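Local atomic coordinates of acidocalcisomal pyrophosphatase (Trypanosoma brucei brucei, PDB entry 5C5V), a protein that probably hydrolyses inorganic diphosphate to orthophosphate, with magnesium ions as cofactor. Residues V185-K190 against R294-C299; F212-T217 against G253-K258; V223-I228 against V259-H264. All blocks are in the same frame, centred on the assembly; numbering follows the deposited sequence.

Contact 1 of 3, residues V185-K190 against R294-C299; sequences VPRFYK and RVYKIC. With 2PN (imidodiphosphoric acid), chain C.
Lys190 and Cys299 mark the nearest backbone approach, CA to CA 6.9 Å, where the loop after strand 185-186 faces the chain following helix 285-295. The two backbones are joined through a water that donates to Tyr296 O and accepts a weak bond from Lys190 N. The extended Lys190 side chain touches Cys299 at both ends: CB lies 3.6 Å from Cys299 SG, and NZ donates to Cys299 O at 2.9 Å, the C=O...N angle being 160°. Deeper in, Tyr189 and Tyr296 meet obliquely through their CE1 atoms, 3.9 Å apart, with ring planes at 82°. Arg187, Tyr296 and Lys297 belong to the pyrophosphatase pocket and grip one phosphoryl group of imidodiphosphate. Arg187 presents its guanidinium edge, NH1 to O1 and NH2 to O3 (2.8 Å for NH2-O3). Tyr296 OH donates to the same O3 at 2.6 Å, that oxygen lying at the ring edge near its plane, and Lys297 NZ donates to O2 at 2.8 Å. Lys297 CG lies over the centre of the Tyr296 ring. Trp292 of helix 285-295 stacks on Tyr296 and meets Tyr189 edge-to-face, while salt bridges tie Arg187 to Asp180 of strand 177-182 and Lys297 to Asp251 of strand 238-251.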
loop_
_atom_site.group_PDB
_atom_site.type_symbol
_atom_site.label_atom_id
_atom_site.label_comp_id
_atom_site.label_asym_id
_atom_site.label_seq_id
_atom_site.Cartn_x
_atom_site.Cartn_y
_atom_site.Cartn_z
ATOM N N VAL A 185 -19.809 -36.932 -9.712
ATOM C CA VAL A 185 -18.670 -36.738 -8.808
ATOM C C VAL A 185 -18.588 -35.297 -8.288
ATOM O O VAL A 185 -19.131 -34.378 -8.908
ATOM C CB VAL A 185 -17.348 -37.086 -9.513
ATOM C CG1 VAL A 185 -17.362 -38.536 -9.943
ATOM C CG2 VAL A 185 -17.138 -36.183 -10.721
ATOM N N PRO A 186 -17.902 -35.089 -7.150
ATOM C CA PRO A 186 -17.665 -33.717 -6.675
ATOM C C PRO A 186 -16.993 -32.859 -7.761
ATOM O O PRO A 186 -16.025 -33.303 -8.371
ATOM C CB PRO A 186 -16.753 -33.918 -5.463
ATOM C CG PRO A 186 -17.104 -35.286 -4.967
ATOM C CD PRO A 186 -17.392 -36.095 -6.201
ATOM N N ARG A 187 -17.520 -31.661 -8.008
ATOM C CA ARG A 187 -17.114 -30.854 -9.157
ATOM C C ARG A 187 -15.833 -30.037 -8.947
ATOM O O ARG A 187 -15.694 -29.297 -7.971
ATOM C CB ARG A 187 -18.266 -29.926 -9.547
ATOM C CG ARG A 187 -17.970 -28.906 -10.632
ATOM C CD ARG A 187 -19.159 -27.960 -10.795
ATOM N NE ARG A 187 -18.947 -26.927 -11.805
ATOM C CZ ARG A 187 -19.669 -25.812 -11.907
ATOM N NH1 ARG A 187 -20.647 -25.554 -11.041
ATOM N NH2 ARG A 187 -19.402 -24.935 -12.869
ATOM N N PHE A 188 -14.897 -30.184 -9.881
ATOM C CA PHE A 188 -13.729 -29.309 -9.961
ATOM C C PHE A 188 -13.767 -28.600 -11.297
ATOM O O PHE A 188 -14.149 -29.203 -12.295
ATOM C CB PHE A 188 -12.417 -30.085 -9.825
ATOM C CG PHE A 188 -12.231 -30.749 -8.489
ATOM C CD1 PHE A 188 -11.447 -30.154 -7.510
ATOM C CD2 PHE A 188 -12.835 -31.968 -8.210
ATOM C CE1 PHE A 188 -11.272 -30.754 -6.285
ATOM C CE2 PHE A 188 -12.654 -32.577 -6.988
ATOM C CZ PHE A 188 -11.873 -31.968 -6.025
ATOM N N TYR A 189 -13.391 -27.327 -11.325
ATOM C CA TYR A 189 -13.273 -26.628 -12.595
ATOM C C TYR A 189 -12.302 -27.360 -13.509
ATOM O O TYR A 189 -11.173 -27.655 -13.120
ATOM C CB TYR A 189 -12.778 -25.208 -12.401
ATOM C CG TYR A 189 -13.759 -24.261 -11.793
ATOM C CD1 TYR A 189 -15.089 -24.254 -12.190
ATOM C CD2 TYR A 189 -13.348 -23.342 -10.836
ATOM C CE1 TYR A 189 -15.975 -23.368 -11.639
ATOM C CE2 TYR A 189 -14.228 -22.455 -10.280
ATOM C CZ TYR A 189 -15.538 -22.470 -10.680
ATOM O OH TYR A 189 -16.418 -21.571 -10.130
ATOM N N LYS A 190 -12.735 -27.639 -14.727
ATOM C CA LYS A 190 -11.857 -28.278 -15.688
ATOM C C LYS A 190 -10.998 -27.232 -16.396
ATOM O O LYS A 190 -9.832 -27.484 -16.713
ATOM C CB LYS A 190 -12.675 -29.078 -16.693
ATOM C CG LYS A 190 -11.861 -29.930 -17.615
ATOM C CD LYS A 190 -12.787 -30.794 -18.454
ATOM C CE LYS A 190 -12.052 -31.463 -19.601
ATOM N NZ LYS A 190 -13.037 -32.105 -20.522
ATOM N N ARG A 294 -16.522 -16.354 -19.639
ATOM C CA ARG A 294 -17.057 -16.552 -20.977
ATOM C C ARG A 294 -16.865 -17.996 -21.420
ATOM O O ARG A 294 -17.802 -18.623 -21.920
ATOM C CB ARG A 294 -16.392 -15.617 -21.997
ATOM C CG ARG A 294 -17.012 -15.731 -23.402
ATOM C CD ARG A 294 -16.315 -14.861 -24.449
ATOM N NE ARG A 294 -15.001 -15.388 -24.795
ATOM C CZ ARG A 294 -14.792 -16.285 -25.759
ATOM N NH1 ARG A 294 -15.805 -16.746 -26.488
ATOM N NH2 ARG A 294 -13.565 -16.716 -26.003
ATOM N N VAL A 295 -15.675 -18.545 -21.180
ATOM C CA VAL A 295 -15.303 -19.813 -21.801
ATOM C C VAL A 295 -15.221 -21.026 -20.874
ATOM O O VAL A 295 -15.081 -22.150 -21.366
ATOM C CB VAL A 295 -13.913 -19.708 -22.497
ATOM C CG1 VAL A 295 -13.867 -18.522 -23.435
ATOM C CG2 VAL A 295 -12.786 -19.617 -21.462
ATOM N N TYR A 296 -15.309 -20.831 -19.555
ATOM C CA TYR A 296 -14.889 -21.905 -18.645
ATOM C C TYR A 296 -15.695 -23.197 -18.754
ATOM O O TYR A 296 -15.170 -24.259 -18.470
ATOM C CB TYR A 296 -14.881 -21.412 -17.187
ATOM C CG TYR A 296 -16.223 -21.226 -16.486
ATOM C CD1 TYR A 296 -16.538 -21.966 -15.351
ATOM C CD2 TYR A 296 -17.143 -20.276 -16.924
ATOM C CE1 TYR A 296 -17.758 -21.784 -14.669
ATOM C CE2 TYR A 296 -18.373 -20.097 -16.265
ATOM C CZ TYR A 296 -18.664 -20.847 -15.134
ATOM O OH TYR A 296 -19.850 -20.666 -14.486
ATOM N N LYS A 297 -16.942 -23.129 -19.204
ATOM C CA LYS A 297 -17.749 -24.344 -19.287
ATOM C C LYS A 297 -17.641 -25.063 -20.633
ATOM O O LYS A 297 -18.126 -26.183 -20.778
ATOM C CB LYS A 297 -19.224 -24.030 -18.989
ATOM C CG LYS A 297 -19.506 -23.721 -17.510
ATOM C CD LYS A 297 -20.982 -23.380 -17.273
ATOM C CE LYS A 297 -21.241 -22.966 -15.818
ATOM N NZ LYS A 297 -22.685 -22.687 -15.516
ATOM N N ILE A 298 -17.003 -24.425 -21.609
ATOM C CA ILE A 298 -16.910 -24.992 -22.951
ATOM C C ILE A 298 -16.163 -26.321 -22.938
ATOM O O ILE A 298 -16.577 -27.278 -23.589
ATOM C CB ILE A 298 -16.226 -24.022 -23.934
ATOM C CG1 ILE A 298 -17.119 -22.806 -24.174
ATOM C CG2 ILE A 298 -15.941 -24.721 -25.251
ATOM C CD1 ILE A 298 -16.501 -21.747 -25.063
ATOM N N CYS A 299 -15.071 -26.383 -22.181
ATOM C CA CYS A 299 -14.303 -27.620 -22.057
ATOM C C CYS A 299 -15.091 -28.704 -21.322
ATOM O O CYS A 299 -14.667 -29.860 -21.278
ATOM C CB CYS A 299 -12.982 -27.354 -21.320
ATOM S SG CYS A 299 -13.166 -26.962 -19.540
HETATM P P1 2PN C . -21.834 -22.048 -11.976
HETATM O O1 2PN C . -22.432 -23.342 -11.367
HETATM O O2 2PN C . -22.864 -21.461 -12.979
HETATM O O3 2PN C . -20.460 -22.379 -12.623
HETATM N N1 2PN C . -21.527 -20.986 -10.772
HETATM P P2 2PN C . -22.674 -20.193 -9.912
HETATM O O4 2PN C . -23.709 -21.205 -9.301
HETATM O O5 2PN C . -23.398 -19.277 -10.879
HETATM O O6 2PN C . -22.048 -19.424 -8.834
HETATM O O HOH W 1 -14.527 -25.531 -15.967
#

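Contact 2 of 3, residues F212-T217 against G253-K258; sequences FEAGVT and GKMDWK. With MG (magnesium ion), chain E; MG (magnesium ion), chain D; 2PN (imidodiphosphoric acid), chain C.
Gly253 O sits 3.2 Å from Val216 CB at the tip of the β-hairpin formed by strands 238-251 and 254-263; the opposing loop makes a type I turn from Phe212 to Gly215. Lys254 CA makes a CA-H...O contact with Thr217 O, and its CB lies against the same oxygen. That oxygen also accepts a short, straight hydrogen bond from Met255 N (2.6 Å, 168° at the hydrogen). The Met255 side chain covers a face of each of two aromatic rings. Its CG lies over one face of Phe212, 3.6 Å from Phe212 CG, in a CH-pi contact; SD approaches that ring obliquely, a Met-aromatic contact, and touches Ala214 CB at 4.0 Å; CE rests over the centre of the Trp257 indole. Asp256 points the other way, CG anti to the backbone N (chi1 -155°), and bridges two magnesium ions: OD1 binds one at 2.0 Å, OD2 the other at 2.0 Å, and imidodiphosphate O5 also binds both. Trp257 returns to the loop, NE1 lying 3.7 Å from Phe212 CE1, which sits near the indole plane; the rings are inclined at 67°. Lys258 curls back to donate to Asp256 O and forms a salt bridge with Asp256 OD2. Its NZ also donates, at 3.2 Å, to a water that is itself a ligand of the magnesium on Asp256 OD2.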
loop_
_atom_site.group_PDB
_atom_site.type_symbol
_atom_site.label_atom_id
_atom_site.label_comp_id
_atom_site.label_asym_id
_atom_site.label_seq_id
_atom_site.Cartn_x
_atom_site.Cartn_y
_atom_site.Cartn_z
ATOM N N PHE A 212 -35.356 -10.189 -16.168
ATOM C CA PHE A 212 -34.336 -9.161 -16.219
ATOM C C PHE A 212 -34.332 -8.491 -17.597
ATOM O O PHE A 212 -34.870 -9.044 -18.558
ATOM C CB PHE A 212 -32.971 -9.766 -15.883
ATOM C CG PHE A 212 -32.867 -10.230 -14.456
ATOM C CD1 PHE A 212 -32.302 -9.419 -13.487
ATOM C CD2 PHE A 212 -33.402 -11.451 -14.073
ATOM C CE1 PHE A 212 -32.235 -9.836 -12.171
ATOM C CE2 PHE A 212 -33.327 -11.877 -12.766
ATOM C CZ PHE A 212 -32.750 -11.069 -11.808
ATOM N N GLU A 213 -33.766 -7.286 -17.672
ATOM C CA GLU A 213 -33.720 -6.503 -18.913
ATOM C C GLU A 213 -33.244 -7.346 -20.094
ATOM O O GLU A 213 -33.685 -7.159 -21.214
ATOM C CB GLU A 213 -32.809 -5.276 -18.734
ATOM C CG GLU A 213 -32.354 -4.599 -20.036
ATOM N N ALA A 214 -32.378 -8.313 -19.820
ATOM C CA ALA A 214 -31.811 -9.153 -20.867
ATOM C C ALA A 214 -32.793 -10.164 -21.488
ATOM O O ALA A 214 -32.446 -10.851 -22.442
ATOM C CB ALA A 214 -30.614 -9.880 -20.320
ATOM N N GLY A 215 -34.011 -10.258 -20.964
ATOM C CA GLY A 215 -34.973 -11.212 -21.495
ATOM C C GLY A 215 -34.862 -12.610 -20.898
ATOM O O GLY A 215 -35.343 -13.579 -21.482
ATOM N N VAL A 216 -34.267 -12.717 -19.710
ATOM C CA VAL A 216 -34.175 -13.999 -19.017
ATOM C C VAL A 216 -34.457 -13.837 -17.527
ATOM O O VAL A 216 -34.420 -12.727 -16.999
ATOM C CB VAL A 216 -32.772 -14.655 -19.196
ATOM C CG1 VAL A 216 -32.499 -14.957 -20.667
ATOM C CG2 VAL A 216 -31.685 -13.768 -18.624
ATOM N N THR A 217 -34.734 -14.946 -16.848
ATOM C CA THR A 217 -34.891 -14.928 -15.396
ATOM C C THR A 217 -33.537 -15.275 -14.772
ATOM O O THR A 217 -32.571 -15.515 -15.504
ATOM C CB THR A 217 -35.974 -15.906 -14.929
ATOM O OG1 THR A 217 -35.626 -17.235 -15.330
ATOM C CG2 THR A 217 -37.318 -15.548 -15.556
ATOM N N GLY A 253 -28.850 -19.436 -20.207
ATOM C CA GLY A 253 -30.171 -18.849 -20.313
ATOM C C GLY A 253 -30.687 -18.164 -19.048
ATOM O O GLY A 253 -31.831 -17.723 -19.026
ATOM N N LYS A 254 -29.865 -18.059 -18.004
ATOM C CA LYS A 254 -30.303 -17.405 -16.767
ATOM C C LYS A 254 -29.439 -16.176 -16.465
ATOM O O LYS A 254 -28.242 -16.181 -16.737
ATOM C CB LYS A 254 -30.209 -18.355 -15.564
ATOM C CG LYS A 254 -30.566 -19.809 -15.792
ATOM C CD LYS A 254 -31.999 -20.058 -16.140
ATOM C CE LYS A 254 -32.194 -21.559 -16.330
ATOM N NZ LYS A 254 -31.691 -22.330 -15.149
ATOM N N MET A 255 -30.034 -15.136 -15.885
ATOM C CA MET A 255 -29.270 -13.963 -15.452
ATOM C C MET A 255 -28.319 -14.372 -14.331
ATOM O O MET A 255 -28.703 -15.035 -13.372
ATOM C CB MET A 255 -30.185 -12.831 -14.985
ATOM C CG MET A 255 -29.527 -11.457 -14.990
ATOM S SD MET A 255 -29.246 -10.825 -16.670
ATOM C CE MET A 255 -27.517 -10.352 -16.566
ATOM N N ASP A 256 -27.057 -14.000 -14.465
ATOM C CA ASP A 256 -26.039 -14.501 -13.558
ATOM C C ASP A 256 -24.977 -13.438 -13.333
ATOM O O ASP A 256 -23.792 -13.663 -13.591
ATOM C CB ASP A 256 -25.442 -15.785 -14.121
ATOM C CG ASP A 256 -24.861 -16.670 -13.059
ATOM O OD1 ASP A 256 -25.166 -16.450 -11.860
ATOM O OD2 ASP A 256 -24.106 -17.603 -13.421
ATOM N N TRP A 257 -25.431 -12.274 -12.861
ATOM C CA TRP A 257 -24.567 -11.142 -12.558
ATOM C C TRP A 257 -23.324 -11.577 -11.830
ATOM O O TRP A 257 -23.385 -12.420 -10.940
ATOM C CB TRP A 257 -25.280 -10.104 -11.689
ATOM C CG TRP A 257 -26.512 -9.502 -12.260
ATOM C CD1 TRP A 257 -27.797 -9.765 -11.886
ATOM C CD2 TRP A 257 -26.590 -8.507 -13.289
ATOM N NE1 TRP A 257 -28.674 -9.002 -12.622
ATOM C CE2 TRP A 257 -27.960 -8.218 -13.489
ATOM C CE3 TRP A 257 -25.638 -7.831 -14.061
ATOM C CZ2 TRP A 257 -28.401 -7.286 -14.422
ATOM C CZ3 TRP A 257 -26.075 -6.906 -14.990
ATOM C CH2 TRP A 257 -27.446 -6.640 -15.163
ATOM N N LYS A 258 -22.199 -10.980 -12.202
ATOM C CA LYS A 258 -20.938 -11.212 -11.507
ATOM C C LYS A 258 -20.428 -9.894 -10.966
ATOM O O LYS A 258 -19.912 -9.063 -11.717
ATOM C CB LYS A 258 -19.913 -11.854 -12.444
ATOM C CG LYS A 258 -20.285 -13.257 -12.914
ATOM C CD LYS A 258 -20.052 -14.291 -11.828
ATOM C CE LYS A 258 -20.417 -15.683 -12.311
ATOM N NZ LYS A 258 -21.881 -15.826 -12.513
HETATM MG MG MG E . -24.698 -17.733 -10.354
HETATM MG MG MG D . -23.462 -19.473 -13.169
HETATM P P1 2PN C . -21.834 -22.048 -11.976
HETATM O O1 2PN C . -22.432 -23.342 -11.367
HETATM O O2 2PN C . -22.864 -21.461 -12.979
HETATM O O3 2PN C . -20.460 -22.379 -12.623
HETATM N N1 2PN C . -21.527 -20.986 -10.772
HETATM P P2 2PN C . -22.674 -20.193 -9.912
HETATM O O4 2PN C . -23.709 -21.205 -9.301
HETATM O O5 2PN C . -23.398 -19.277 -10.879
HETATM O O6 2PN C . -22.048 -19.424 -8.834
HETATM O O HOH W 2 -21.454 -18.918 -13.148
HETATM O O HOH W 3 -25.551 -20.237 -12.994
HETATM O O HOH W 4 -25.972 -16.427 -9.099
HETATM O O HOH W 5 -24.890 -18.935 -8.859
#

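Contact 3 of 3, residues V223-I228 against V259-H264; sequences VDAVEI and VVCISH. With MG (magnesium ion), chain E; MG (magnesium ion), chain G; 2PN (imidodiphosphoric acid), chain C.
Glu227 turns toward Ser263 through two torsions: CG is anti to the backbone N (chi1 -168°), and a bend at chi2 (-79°) turns CD toward the neighbouring strand. OE2 then accepts a hydrogen bond from Ser263 N at 2.8 Å, on the anti side of the carboxylate and somewhat out of its plane. Gly229 N also donates to OE2, and Asn197 ND2 to OE1, so both oxygens of this buried group are satisfied, and the three donors would favour its ionised form. Ile228 has CG1 between the backbone N and the carbonyl carbon, which brings that atom against Cys261 O and Ile262 CB; its CG2 meets Val260 CG1 at 4.0 Å. Strands 224-227 and 259-263 are parallel neighbours, their axes inclined at 41°, in the curled mixed sheet of the OB-like β-barrel of soluble family I pyrophosphatases. The ladder is Val259 N to Asp224 O (2.9 Å), Val226 N to Val259 O (2.7 Å), Cys261 N to Val226 O (3.0 Å) and Ile228 N to Cys261 O (3.0 Å). One face of the sheet carries Ala225, Glu227, Val259 and Cys261, with Phe154 of strand 152-156 against the first two. From the other, Val226 packs on Ile289 and Phe293 of helix 285-295. Just ahead of these bonds Val223 CG1 touches Val259 CG2. At the start of the strand Asp224 leads into the active site: OD1 binds one magnesium at 2.0 Å, and OD2 binds a second at 2.0 Å while also accepting a hydrogen bond from Lys258 NZ.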
loop_
_atom_site.group_PDB
_atom_site.type_symbol
_atom_site.label_atom_id
_atom_site.label_comp_id
_atom_site.label_asym_id
_atom_site.label_seq_id
_atom_site.Cartn_x
_atom_site.Cartn_y
_atom_site.Cartn_z
ATOM N N VAL A 223 -26.577 -13.866 -5.418
ATOM C CA VAL A 223 -25.758 -13.083 -6.336
ATOM C C VAL A 223 -24.270 -13.419 -6.182
ATOM O O VAL A 223 -23.738 -13.504 -5.068
ATOM C CB VAL A 223 -25.984 -11.569 -6.115
ATOM C CG1 VAL A 223 -24.993 -10.728 -6.927
ATOM C CG2 VAL A 223 -27.412 -11.199 -6.471
ATOM N N ASP A 224 -23.607 -13.609 -7.318
ATOM C CA ASP A 224 -22.215 -14.037 -7.353
ATOM C C ASP A 224 -21.258 -12.858 -7.267
ATOM O O ASP A 224 -21.507 -11.802 -7.837
ATOM C CB ASP A 224 -21.944 -14.843 -8.626
ATOM C CG ASP A 224 -22.725 -16.155 -8.670
ATOM O OD1 ASP A 224 -22.832 -16.831 -7.624
ATOM O OD2 ASP A 224 -23.234 -16.498 -9.752
ATOM N N ALA A 225 -20.153 -13.048 -6.554
ATOM C CA ALA A 225 -19.170 -11.988 -6.382
ATOM C C ALA A 225 -17.743 -12.474 -6.664
ATOM O O ALA A 225 -17.372 -13.599 -6.321
ATOM C CB ALA A 225 -19.263 -11.405 -4.976
ATOM N N VAL A 226 -16.954 -11.615 -7.302
ATOM C CA VAL A 226 -15.540 -11.886 -7.510
ATOM C C VAL A 226 -14.738 -10.870 -6.711
ATOM O O VAL A 226 -14.810 -9.670 -6.979
ATOM C CB VAL A 226 -15.162 -11.796 -9.004
ATOM C CG1 VAL A 226 -13.801 -12.429 -9.237
ATOM C CG2 VAL A 226 -16.218 -12.488 -9.846
ATOM N N GLU A 227 -13.981 -11.330 -5.728
ATOM C CA GLU A 227 -13.187 -10.404 -4.930
ATOM C C GLU A 227 -11.732 -10.363 -5.437
ATOM O O GLU A 227 -11.040 -11.380 -5.454
ATOM C CB GLU A 227 -13.249 -10.800 -3.453
ATOM C CG GLU A 227 -12.701 -9.761 -2.501
ATOM C CD GLU A 227 -11.179 -9.774 -2.440
ATOM O OE1 GLU A 227 -10.584 -10.872 -2.533
ATOM O OE2 GLU A 227 -10.577 -8.687 -2.285
ATOM N N ILE A 228 -11.275 -9.188 -5.855
ATOM C CA ILE A 228 -10.045 -9.108 -6.665
ATOM C C ILE A 228 -8.805 -8.721 -5.866
ATOM O O ILE A 228 -7.765 -8.454 -6.433
ATOM C CB ILE A 228 -10.206 -8.102 -7.816
ATOM C CG1 ILE A 228 -10.387 -6.691 -7.263
ATOM C CG2 ILE A 228 -11.376 -8.490 -8.711
ATOM C CD1 ILE A 228 -10.697 -5.652 -8.322
ATOM N N VAL A 259 -20.599 -9.691 -9.665
ATOM C CA VAL A 259 -20.194 -8.437 -9.050
ATOM C C VAL A 259 -18.691 -8.431 -8.799
ATOM O O VAL A 259 -18.137 -9.388 -8.252
ATOM C CB VAL A 259 -20.946 -8.173 -7.724
ATOM C CG1 VAL A 259 -20.411 -6.912 -7.046
ATOM C CG2 VAL A 259 -22.442 -8.045 -7.972
ATOM N N VAL A 260 -18.039 -7.349 -9.217
ATOM C CA VAL A 260 -16.622 -7.155 -8.958
ATOM C C VAL A 260 -16.500 -6.359 -7.680
ATOM O O VAL A 260 -17.096 -5.286 -7.551
ATOM C CB VAL A 260 -15.898 -6.398 -10.114
ATOM C CG1 VAL A 260 -14.423 -6.170 -9.757
ATOM C CG2 VAL A 260 -16.009 -7.164 -11.430
ATOM N N CYS A 261 -15.735 -6.878 -6.727
ATOM C CA CYS A 261 -15.598 -6.194 -5.446
ATOM C C CYS A 261 -14.196 -6.364 -4.918
ATOM O O CYS A 261 -13.424 -7.181 -5.432
ATOM C CB CYS A 261 -16.619 -6.729 -4.431
ATOM S SG CYS A 261 -16.365 -8.476 -4.017
ATOM N N ILE A 262 -13.859 -5.602 -3.887
ATOM C CA ILE A 262 -12.553 -5.767 -3.267
ATOM C C ILE A 262 -12.629 -5.638 -1.757
ATOM O O ILE A 262 -13.337 -4.788 -1.227
ATOM C CB ILE A 262 -11.521 -4.751 -3.805
ATOM C CG1 ILE A 262 -10.142 -5.052 -3.209
ATOM C CG2 ILE A 262 -11.949 -3.319 -3.514
ATOM C CD1 ILE A 262 -9.033 -4.264 -3.839
ATOM N N SER A 263 -11.880 -6.502 -1.085
ATOM C CA SER A 263 -11.798 -6.519 0.363
ATOM C C SER A 263 -11.426 -5.168 0.960
ATOM O O SER A 263 -10.475 -4.522 0.526
ATOM C CB SER A 263 -10.772 -7.565 0.808
ATOM O OG SER A 263 -10.447 -7.381 2.176
ATOM N N HIS A 264 -12.159 -4.755 1.979
ATOM C CA HIS A 264 -11.845 -3.525 2.681
ATOM C C HIS A 264 -10.515 -3.639 3.419
ATOM O O HIS A 264 -10.033 -2.660 3.961
ATOM C CB HIS A 264 -12.965 -3.171 3.667
ATOM C CG HIS A 264 -14.073 -2.368 3.063
ATOM N ND1 HIS A 264 -13.980 -1.008 2.848
ATOM C CD2 HIS A 264 -15.299 -2.733 2.616
ATOM C CE1 HIS A 264 -15.103 -0.570 2.308
ATOM N NE2 HIS A 264 -15.919 -1.596 2.155
HETATM MG MG MG E . -24.698 -17.733 -10.354
HETATM MG MG MG G . -23.288 -18.753 -7.591
HETATM P P1 2PN C . -21.834 -22.048 -11.976
HETATM O O1 2PN C . -22.432 -23.342 -11.367
HETATM O O2 2PN C . -22.864 -21.461 -12.979
HETATM O O3 2PN C . -20.460 -22.379 -12.623
HETATM N N1 2PN C . -21.527 -20.986 -10.772
HETATM P P2 2PN C . -22.674 -20.193 -9.912
HETATM O O4 2PN C . -23.709 -21.205 -9.301
HETATM O O5 2PN C . -23.398 -19.277 -10.879
HETATM O O6 2PN C . -22.048 -19.424 -8.834
HETATM O O HOH W 4 -25.972 -16.427 -9.099
HETATM O O HOH W 5 -24.890 -18.935 -8.859
HETATM O O HOH W 6 -24.641 -18.035 -5.842
HETATM O O HOH W 7 -23.521 -20.749 -6.569
HETATM O O HOH W 8 -21.903 -18.392 -6.088
#

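Contact 3 is wholly buried, whereas contacts 1 and 2 are partly exposed, each reaching from the surface to the pocket. Contacts 2 and 3 share strand 254-263, and their segments alternate along the chain; both lie nested within the loop closed by contact 1. They touch directly at the pocket, where Asp256 of one and Asp224 of the other bind the same magnesium ion. Their chemistry differs with place: a backbone ladder in the sheet for 223-228 with 259-264, sulfur and aromatic packing behind a metal ligand for 212-217 with 253-258, and cationic and hydroxyl donors for 185-190 with 294-299. All three meet imidodiphosphate, contact 1 by direct hydrogen bonds, the others through magnesium.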